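Local coordinates for protein vinylacetyl-CoA Delta-isomerase (PDB 6VJR) that probably acts as an FAD- and [4Fe-4S]-dependent 4-hydroxybutyryl-CoA dehydratase with vinylacetyl-CoA Delta-isomerase activity, in an ammonia-oxidizing archaeon, at residues N68-I73 and Q99-M104; M147-G152 and M199-L204; L299-I304 and H331-I336. One frame throughout, in Å; residues are numbered along the deposited sequence.

Contact 1: residues N68-I73 and Q99-M104; sequences NRFLHI and QRCVGM. With SF4 (iron/sulfur cluster), chain E.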
# COMPACT_ATOMS: atom_id res chain seq x y z
N ASN A 68 -16.54 0.45 -38.22
CA ASN A 68 -15.87 0.99 -37.06
C ASN A 68 -15.69 -0.14 -36.04
O ASN A 68 -16.61 -0.90 -35.78
CB ASN A 68 -16.65 2.17 -36.50
CG ASN A 68 -15.86 2.91 -35.45
OD1 ASN A 68 -15.72 2.43 -34.32
ND2 ASN A 68 -15.35 4.08 -35.80
N ARG A 69 -14.50 -0.22 -35.43
CA ARG A 69 -14.20 -1.30 -34.48
C ARG A 69 -15.15 -1.29 -33.28
O ARG A 69 -15.43 -2.35 -32.74
CB ARG A 69 -12.73 -1.33 -34.07
CG ARG A 69 -12.37 -2.49 -33.15
CD ARG A 69 -10.89 -2.58 -32.97
NE ARG A 69 -10.09 -2.69 -34.18
CZ ARG A 69 -9.96 -3.75 -34.95
NH1 ARG A 69 -9.13 -3.69 -35.97
NH2 ARG A 69 -10.60 -4.88 -34.70
N PHE A 70 -15.73 -0.15 -32.93
CA PHE A 70 -16.73 -0.13 -31.87
C PHE A 70 -18.01 -0.88 -32.21
O PHE A 70 -18.78 -1.23 -31.32
CB PHE A 70 -17.08 1.30 -31.44
CG PHE A 70 -15.99 1.96 -30.63
CD1 PHE A 70 -15.78 1.58 -29.31
CD2 PHE A 70 -15.16 2.92 -31.17
CE1 PHE A 70 -14.81 2.20 -28.54
CE2 PHE A 70 -14.18 3.53 -30.41
CZ PHE A 70 -14.03 3.20 -29.09
N LEU A 71 -18.23 -1.19 -33.50
CA LEU A 71 -19.45 -1.90 -33.92
C LEU A 71 -19.15 -3.36 -34.30
O LEU A 71 -20.03 -4.06 -34.82
CB LEU A 71 -20.04 -1.16 -35.12
CG LEU A 71 -20.59 0.24 -34.84
CD1 LEU A 71 -20.87 1.01 -36.14
CD2 LEU A 71 -21.84 0.10 -34.01
N HIS A 72 -17.90 -3.76 -34.12
CA HIS A 72 -17.44 -5.07 -34.55
C HIS A 72 -17.62 -6.13 -33.48
O HIS A 72 -17.24 -5.94 -32.33
CB HIS A 72 -15.98 -4.98 -35.00
CG HIS A 72 -15.43 -6.27 -35.47
ND1 HIS A 72 -15.88 -6.92 -36.60
CD2 HIS A 72 -14.33 -6.93 -35.09
CE1 HIS A 72 -15.12 -8.00 -36.80
NE2 HIS A 72 -14.14 -7.99 -35.92
N ILE A 73 -18.17 -7.28 -33.90
CA ILE A 73 -18.34 -8.45 -33.06
C ILE A 73 -17.05 -9.28 -33.22
O ILE A 73 -16.70 -9.73 -34.31
CB ILE A 73 -19.59 -9.26 -33.42
CG1 ILE A 73 -20.91 -8.45 -33.37
CG2 ILE A 73 -19.64 -10.51 -32.57
CD1 ILE A 73 -21.31 -7.89 -32.05
N GLN A 99 -16.72 7.19 -24.58
CA GLN A 99 -18.11 6.77 -24.46
C GLN A 99 -18.52 5.51 -25.22
O GLN A 99 -19.47 4.86 -24.80
CB GLN A 99 -19.02 7.92 -24.86
CG GLN A 99 -18.90 9.10 -23.92
CD GLN A 99 -19.10 10.45 -24.57
OE1 GLN A 99 -20.21 10.79 -25.01
NE2 GLN A 99 -18.02 11.24 -24.62
N ARG A 100 -17.89 5.18 -26.35
CA ARG A 100 -18.50 4.20 -27.27
C ARG A 100 -18.16 2.73 -26.90
O ARG A 100 -18.68 1.77 -27.51
CB ARG A 100 -17.91 4.62 -28.62
CG ARG A 100 -18.81 4.43 -29.82
CD ARG A 100 -18.35 5.15 -31.07
NE ARG A 100 -18.97 4.47 -32.20
CZ ARG A 100 -18.70 4.70 -33.44
NH1 ARG A 100 -17.75 5.55 -33.76
NH2 ARG A 100 -19.38 4.05 -34.40
N CYS A 101 -17.30 2.52 -25.89
CA CYS A 101 -16.89 1.19 -25.44
C CYS A 101 -18.11 0.45 -24.89
O CYS A 101 -18.19 -0.76 -25.01
CB CYS A 101 -15.80 1.22 -24.35
SG CYS A 101 -14.40 2.27 -24.82
N VAL A 102 -19.01 1.14 -24.16
CA VAL A 102 -20.11 0.45 -23.48
C VAL A 102 -20.97 -0.32 -24.47
O VAL A 102 -21.32 -1.51 -24.29
CB VAL A 102 -20.96 1.44 -22.66
CG1 VAL A 102 -21.83 0.68 -21.70
CG2 VAL A 102 -20.12 2.44 -21.91
N GLY A 103 -21.31 0.35 -25.58
CA GLY A 103 -22.14 -0.27 -26.61
C GLY A 103 -21.43 -1.43 -27.30
O GLY A 103 -22.06 -2.45 -27.65
N MET A 104 -20.12 -1.29 -27.52
CA MET A 104 -19.33 -2.36 -28.11
C MET A 104 -19.35 -3.61 -27.23
O MET A 104 -19.66 -4.70 -27.71
CB MET A 104 -17.89 -1.89 -28.31
CG MET A 104 -16.95 -2.90 -28.88
SD MET A 104 -15.26 -2.25 -29.01
CE MET A 104 -14.83 -2.16 -27.28
FE1 SF4 E . -15.64 3.18 -20.18
FE2 SF4 E . -13.20 4.36 -20.63
FE3 SF4 E . -15.38 5.61 -21.33
FE4 SF4 E . -14.51 3.55 -22.80
S1 SF4 E . -13.53 5.55 -22.61
S2 SF4 E . -16.72 3.92 -22.08
S3 SF4 E . -13.74 2.16 -21.10
S4 SF4 E . -14.87 5.01 -19.19
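An Asx turn opens the 68-73 segment: Asn68 OD1 accepts from Phe70 N (2.9 Å) in its carbonyl plane, on a lone pair, and the chain then enters the 3-10 turn 69-71. This turn packs on residues 100-104, which lead into and form part of helix 101-121 and include Cys101, a ligand of the [4Fe-4S] cluster. Phe70 supplies the aromatic contacts. Arg100 CB sits over the centre of the Phe70 ring, a CH-pi contact of 3.8 Å to the centroid, and the extended arginine then runs on past Phe70 CG and CB. Two sulfurs also approach this ring, Met104 SD obliquely and Cys101 SG at its edge. The polar end of Arg100 stacks on the Asn68 amide, the planes 26° apart. Asn68 ND2 and Arg100 NH1 are both donors and do not bond; each turns instead to Thr45 of helix 36-51, ND2 to its carbonyl and NH1 to its hydroxyl. Leu71 CD1 meets the guanidinium at its edge. Met104 CB presses on Phe70 O at 3.2 Å. Cys97, Cys295 and Glu443 also bind the cluster. Cys101 SG, beside its backbone N (chi1 -51°), holds FE4 at 2.4 Å while Phe70 CE1 touches the same sulfur at 3.7 Å.

Contact 2: residues M147-G152 and M199-L204; sequences MTDPKG and MPTIRL. With FAD (flavin-adenine dinucleotide), chain F.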
# COMPACT_ATOMS: atom_id res chain seq x y z
N MET A 147 -27.48 -0.53 -18.78
CA MET A 147 -27.73 -1.65 -17.88
C MET A 147 -28.20 -1.18 -16.51
O MET A 147 -29.21 -1.66 -16.00
CB MET A 147 -26.46 -2.50 -17.78
CG MET A 147 -26.56 -3.60 -16.74
SD MET A 147 -25.27 -4.85 -16.84
CE MET A 147 -25.67 -5.65 -18.40
N THR A 148 -27.45 -0.28 -15.90
CA THR A 148 -27.66 0.04 -14.49
C THR A 148 -28.91 0.86 -14.25
O THR A 148 -28.97 2.04 -14.60
CB THR A 148 -26.44 0.77 -13.95
OG1 THR A 148 -25.22 0.14 -14.32
CG2 THR A 148 -26.55 0.90 -12.45
N ASP A 149 -29.84 0.27 -13.48
CA ASP A 149 -31.05 0.94 -13.01
C ASP A 149 -30.70 1.72 -11.74
O ASP A 149 -29.61 1.60 -11.17
CB ASP A 149 -32.15 -0.06 -12.68
CG ASP A 149 -32.37 -1.07 -13.80
OD1 ASP A 149 -31.58 -2.03 -13.85
OD2 ASP A 149 -33.22 -0.82 -14.67
N PRO A 150 -31.59 2.61 -11.28
CA PRO A 150 -31.36 3.32 -10.03
C PRO A 150 -31.24 2.41 -8.80
O PRO A 150 -30.46 2.76 -7.92
CB PRO A 150 -32.52 4.29 -9.94
CG PRO A 150 -32.95 4.47 -11.38
CD PRO A 150 -32.77 3.11 -11.96
N LYS A 151 -32.06 1.37 -8.75
CA LYS A 151 -31.98 0.24 -7.84
C LYS A 151 -32.63 0.42 -6.45
O LYS A 151 -32.74 -0.57 -5.74
CB LYS A 151 -30.55 -0.27 -7.62
CG LYS A 151 -29.89 -0.80 -8.89
CD LYS A 151 -28.58 -1.54 -8.69
CE LYS A 151 -27.60 -0.76 -7.97
NZ LYS A 151 -26.25 -1.36 -7.80
N GLY A 152 -32.97 1.63 -6.00
CA GLY A 152 -33.68 1.76 -4.73
C GLY A 152 -32.90 1.22 -3.54
O GLY A 152 -31.75 1.61 -3.28
N MET A 199 -30.74 -3.25 -20.80
CA MET A 199 -30.37 -4.60 -20.36
C MET A 199 -30.56 -4.71 -18.86
O MET A 199 -30.30 -3.75 -18.16
CB MET A 199 -28.89 -4.91 -20.65
CG MET A 199 -28.47 -4.86 -22.11
SD MET A 199 -26.68 -4.98 -22.37
CE MET A 199 -26.21 -3.29 -21.93
N PRO A 200 -30.98 -5.87 -18.34
CA PRO A 200 -31.09 -6.07 -16.90
C PRO A 200 -29.72 -5.99 -16.23
O PRO A 200 -28.70 -6.32 -16.85
CB PRO A 200 -31.77 -7.42 -16.75
CG PRO A 200 -31.51 -8.08 -18.08
CD PRO A 200 -31.32 -7.06 -19.13
N THR A 201 -29.71 -5.56 -14.98
CA THR A 201 -28.45 -5.29 -14.29
C THR A 201 -28.05 -6.30 -13.21
O THR A 201 -26.98 -6.13 -12.60
CB THR A 201 -28.50 -3.89 -13.67
OG1 THR A 201 -27.15 -3.53 -13.35
CG2 THR A 201 -29.31 -3.86 -12.40
N ILE A 202 -28.89 -7.30 -12.93
CA ILE A 202 -28.73 -8.17 -11.77
C ILE A 202 -29.28 -9.54 -12.17
O ILE A 202 -30.10 -9.63 -13.08
CB ILE A 202 -29.50 -7.55 -10.59
CG1 ILE A 202 -29.31 -8.26 -9.31
CG2 ILE A 202 -31.00 -7.42 -10.90
CD1 ILE A 202 -29.77 -7.42 -8.12
N ARG A 203 -28.79 -10.59 -11.49
CA ARG A 203 -29.43 -11.89 -11.54
C ARG A 203 -30.91 -11.70 -11.23
O ARG A 203 -31.29 -10.96 -10.31
CB ARG A 203 -28.80 -12.80 -10.48
CG ARG A 203 -29.28 -14.24 -10.47
CD ARG A 203 -28.52 -15.03 -9.40
NE ARG A 203 -29.18 -16.33 -9.24
CZ ARG A 203 -30.27 -16.57 -8.50
NH1 ARG A 203 -30.93 -17.69 -8.69
NH2 ARG A 203 -30.74 -15.68 -7.62
N LEU A 204 -31.74 -12.43 -11.97
CA LEU A 204 -33.19 -12.37 -11.81
C LEU A 204 -33.71 -13.74 -11.41
O LEU A 204 -33.25 -14.74 -11.95
CB LEU A 204 -33.85 -11.92 -13.11
CG LEU A 204 -33.49 -10.52 -13.60
CD1 LEU A 204 -34.18 -10.25 -14.95
CD2 LEU A 204 -33.76 -9.40 -12.62
PA FAD F . -24.19 1.09 -5.35
O1A FAD F . -24.62 -0.24 -5.82
O2A FAD F . -25.17 1.91 -4.62
O5B FAD F . -22.80 0.86 -4.59
C5B FAD F . -22.44 1.61 -3.41
C4B FAD F . -21.71 0.70 -2.47
O4B FAD F . -22.64 -0.24 -1.90
C3B FAD F . -20.56 -0.14 -3.06
O3B FAD F . -19.50 -0.26 -2.11
C2B FAD F . -21.21 -1.49 -3.30
O2B FAD F . -20.34 -2.61 -3.36
C1B FAD F . -22.17 -1.57 -2.11
N9A FAD F . -23.34 -2.41 -2.34
C8A FAD F . -24.40 -2.21 -3.20
N7A FAD F . -25.32 -3.14 -3.16
C5A FAD F . -24.82 -4.04 -2.23
C6A FAD F . -25.33 -5.26 -1.73
N6A FAD F . -26.51 -5.75 -2.09
N1A FAD F . -24.56 -5.95 -0.86
C2A FAD F . -23.38 -5.41 -0.48
N3A FAD F . -22.82 -4.26 -0.84
C4A FAD F . -23.59 -3.61 -1.74
N1 FAD F . -23.85 1.90 -16.12
C2 FAD F . -24.47 1.64 -17.32
O2 FAD F . -25.36 0.78 -17.43
N3 FAD F . -24.05 2.30 -18.45
C4 FAD F . -23.07 3.26 -18.52
O4 FAD F . -22.83 3.87 -19.54
C4X FAD F . -22.49 3.59 -17.22
N5 FAD F . -21.55 4.54 -17.18
C5X FAD F . -21.17 5.01 -15.94
C6 FAD F . -20.37 6.15 -15.82
C7 FAD F . -20.01 6.67 -14.59
C7M FAD F . -19.23 7.96 -14.51
C8 FAD F . -20.34 5.96 -13.42
C8M FAD F . -19.87 6.44 -12.08
C9 FAD F . -21.06 4.79 -13.50
C9A FAD F . -21.51 4.31 -14.76
N10 FAD F . -22.34 3.20 -14.87
C10 FAD F . -22.94 2.85 -16.09
C1' FAD F . -22.90 2.68 -13.61
C2' FAD F . -22.05 1.73 -12.80
O2' FAD F . -22.15 0.44 -13.40
C3' FAD F . -22.56 1.69 -11.35
O3' FAD F . -22.23 2.94 -10.78
C4' FAD F . -22.07 0.50 -10.51
O4' FAD F . -22.67 -0.72 -10.97
C5' FAD F . -22.36 0.66 -9.03
O5' FAD F . -23.75 0.83 -8.83
P FAD F . -24.31 2.06 -8.05
O1P FAD F . -23.84 3.33 -8.60
O2P FAD F . -25.76 1.84 -7.91
O3P FAD F . -23.67 2.00 -6.58
O HOH W 1 -24.40 -2.21 -13.27
O HOH W 2 -32.34 -4.58 -14.24
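Hydrogen bonds to the flavin dominate the 147-152 loop. Two backbone N-H groups converge on the pyrimidine carbonyl of FAD: Met147 N and Thr148 N each reach O2 at 2.8 Å, the second almost straight at 171°. Thr148 OG1, set beside its own backbone N, donates to FAD N1 (2.9 Å) and accepts from the ribityl hydroxyl O2', so one side chain ties ring and ribityl chain together. This cluster of donors around N1 and O2 would probably favour negative charge on the reduced flavin. Farther along, Lys151 bends at chi3 (-55°) and puts NZ 2.8 Å from the phosphate oxygen O1A of FAD.

Water joins the two loops. One molecule donates to Thr148 OG1 and also bonds Thr201 OG1 and FAD O4'; a second bridges Asp149 OD1 to Thr201 N. The other Asp149 oxygen, OD2, is bound by Thr168 N and Lys184.

Direct contacts are van der Waals and weakly polar. Met147 CG and CE both lie 3.5 Å from Pro200 O, a buried carbonyl oxygen that finds no hydrogen-bond partner. Thr201 lies against Met147, its OG1 beside Met147 CG, and its methyl CG2 slides past Asp149 OD1 at 3.3 Å. Met147 crosses Met199 at about a right angle; its chain bends at chi3 and lays the methyl CE on Met199 CB (4.0 Å), while Met147 CA-H points at Met199 O. The carbonyl oxygens of Met147 and Met199 approach to 3.2 Å, and Lys184 NZ donates to both, which probably offsets their repulsion.

The loops follow the parallel neighbouring strands 143-146 and 195-198; helix 278-292 packs on Met147 and Met199 through Phe285 and Leu281, and strand 177-188 meets Thr148 through His186 and a backbone bond to Ala185.

Contact 3: residues L299-I304 and H331-I336; sequences LGDVLI and HLNETI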
# COMPACT_ATOMS: atom_id res chain seq x y z
N LEU A 299 -5.37 7.71 -20.49
CA LEU A 299 -5.49 8.86 -19.61
C LEU A 299 -4.29 8.95 -18.66
O LEU A 299 -3.75 10.03 -18.42
CB LEU A 299 -6.79 8.76 -18.81
CG LEU A 299 -8.03 9.31 -19.49
CD1 LEU A 299 -8.31 8.61 -20.82
CD2 LEU A 299 -9.19 9.25 -18.56
N GLY A 300 -3.84 7.80 -18.15
CA GLY A 300 -2.64 7.74 -17.34
C GLY A 300 -1.43 8.30 -18.08
O GLY A 300 -0.65 9.04 -17.50
N ASP A 301 -1.29 7.95 -19.38
CA ASP A 301 -0.18 8.46 -20.19
C ASP A 301 -0.22 9.99 -20.25
O ASP A 301 0.80 10.67 -20.12
CB ASP A 301 -0.29 7.90 -21.60
CG ASP A 301 -0.03 6.40 -21.72
OD1 ASP A 301 0.72 5.86 -20.88
OD2 ASP A 301 -0.59 5.75 -22.69
N VAL A 302 -1.40 10.56 -20.43
CA VAL A 302 -1.59 12.01 -20.45
C VAL A 302 -1.19 12.62 -19.10
O VAL A 302 -0.48 13.61 -19.07
CB VAL A 302 -3.04 12.37 -20.84
CG1 VAL A 302 -3.30 13.86 -20.67
CG2 VAL A 302 -3.39 11.92 -22.24
N LEU A 303 -1.68 12.06 -17.99
CA LEU A 303 -1.41 12.59 -16.66
C LEU A 303 0.08 12.54 -16.33
O LEU A 303 0.65 13.44 -15.75
CB LEU A 303 -2.32 11.89 -15.67
CG LEU A 303 -2.29 12.50 -14.27
CD1 LEU A 303 -2.51 13.96 -14.24
CD2 LEU A 303 -3.37 11.78 -13.43
N ILE A 304 0.73 11.44 -16.72
CA ILE A 304 2.17 11.29 -16.53
C ILE A 304 2.90 12.39 -17.32
O ILE A 304 3.79 13.09 -16.84
CB ILE A 304 2.62 9.90 -16.95
CG1 ILE A 304 2.10 8.83 -16.01
CG2 ILE A 304 4.13 9.86 -17.12
CD1 ILE A 304 2.21 7.43 -16.56
N HIS A 331 4.69 2.47 -13.87
CA HIS A 331 4.60 1.08 -13.45
C HIS A 331 3.15 0.69 -13.12
O HIS A 331 2.62 -0.31 -13.60
CB HIS A 331 5.47 0.85 -12.21
CG HIS A 331 5.23 -0.49 -11.63
ND1 HIS A 331 5.59 -1.68 -12.22
CD2 HIS A 331 4.63 -0.82 -10.51
CE1 HIS A 331 5.11 -2.69 -11.50
NE2 HIS A 331 4.56 -2.18 -10.40
N LEU A 332 2.47 1.52 -12.33
CA LEU A 332 1.07 1.22 -11.99
C LEU A 332 0.16 1.23 -13.23
O LEU A 332 -0.72 0.39 -13.42
CB LEU A 332 0.61 2.25 -10.96
CG LEU A 332 1.32 2.23 -9.61
CD1 LEU A 332 0.77 3.32 -8.71
CD2 LEU A 332 1.15 0.88 -8.92
N ASN A 333 0.40 2.21 -14.08
CA ASN A 333 -0.36 2.36 -15.32
C ASN A 333 -0.18 1.14 -16.23
O ASN A 333 -1.15 0.57 -16.74
CB ASN A 333 0.03 3.66 -16.02
CG ASN A 333 -0.97 4.10 -17.06
OD1 ASN A 333 -2.18 4.16 -16.79
ND2 ASN A 333 -0.47 4.48 -18.23
N GLU A 334 1.06 0.67 -16.36
CA GLU A 334 1.32 -0.48 -17.22
C GLU A 334 0.81 -1.78 -16.62
O GLU A 334 0.51 -2.73 -17.33
CB GLU A 334 2.78 -0.61 -17.59
CG GLU A 334 3.30 0.60 -18.36
CD GLU A 334 2.65 0.92 -19.69
OE1 GLU A 334 1.98 0.05 -20.31
OE2 GLU A 334 2.91 2.07 -20.14
N THR A 335 0.72 -1.84 -15.30
CA THR A 335 0.17 -3.01 -14.62
C THR A 335 -1.30 -3.20 -15.08
O THR A 335 -1.76 -4.31 -15.32
CB THR A 335 0.30 -2.84 -13.09
OG1 THR A 335 1.68 -2.88 -12.73
CG2 THR A 335 -0.31 -4.04 -12.36
N ILE A 336 -2.07 -2.11 -15.13
CA ILE A 336 -3.44 -2.16 -15.61
C ILE A 336 -3.45 -2.62 -17.06
O ILE A 336 -4.24 -3.52 -17.45
CB ILE A 336 -4.14 -0.80 -15.44
CG1 ILE A 336 -4.27 -0.47 -13.97
CG2 ILE A 336 -5.49 -0.81 -16.15
CD1 ILE A 336 -4.52 1.00 -13.72
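Asn333 reaches from helix 320-345 over the bare backbone of Gly300, its OD1 3.7 Å from Gly300 CA. A side chain at Gly300 would point straight at this amide, and a CB would clash with OD1, so the glycine lets the amide lie against helix 295-314. The two helices form an antiparallel pair, their short segments at 170° with axes 10.1 Å apart at closest approach, and the interface between these segments is small. The pair belongs to the helical C-terminal part of the chain, whose family falls in the acyl-CoA dehydrogenase clan.

With CG anti to its backbone N (chi1 -162°), Asn333 turns ND2 toward the other helix, where Thr297 O, one turn before Asp301, accepts its hydrogen bond. An alanine here would lose the bond to Thr297 O and the packing over Gly300, and would probably loosen the pairing of the two helices. Asp301 OD1 is also near Asn333 ND2, at 3.2 Å, but the angle is too poor for a bond; carboxylate and amide planes stand nearly perpendicular, 86° apart. The methyl CD1 of Ile304 lies loosely by the amide, 4.3 Å from Asn333 ND2.

The acids Asp301 and Glu334 approach each other between the helices, Asp301 OD1 4.4 Å from Glu334 OE2. Arg88 makes a salt bridge to both of these oxygens; Gln92 binds Asp301 OD2, and Tyr490 of the third subunit binds Glu334 OE1. Buried like charges at this distance would probably raise each other's pKa, an effect the shared arginine is likely to offset, favouring ionised carboxylates.

All three contacts are largely buried. Contact 1 lies nearest the centre of the chain, about 10 Å from it; contacts 2 and 3 are each about 17 Å out, on opposite sides, and contact 2 alone has partly exposed touching residues, Lys151 and Thr201. A 3-10 turn meets a helix-bearing segment in contact 1, loop meets loop in contact 2, and two helices pair in contact 3. Their segments share no helix or strand, although helix 77-94 packs on contact 1 and supplies Arg88 and Gln92 to contact 3. Aromatic and sulfur packing beside the cluster gives way to flavin bonds and bridging water, then to paired acids. Contacts 2 and 3 both border other subunits, contact 1 none.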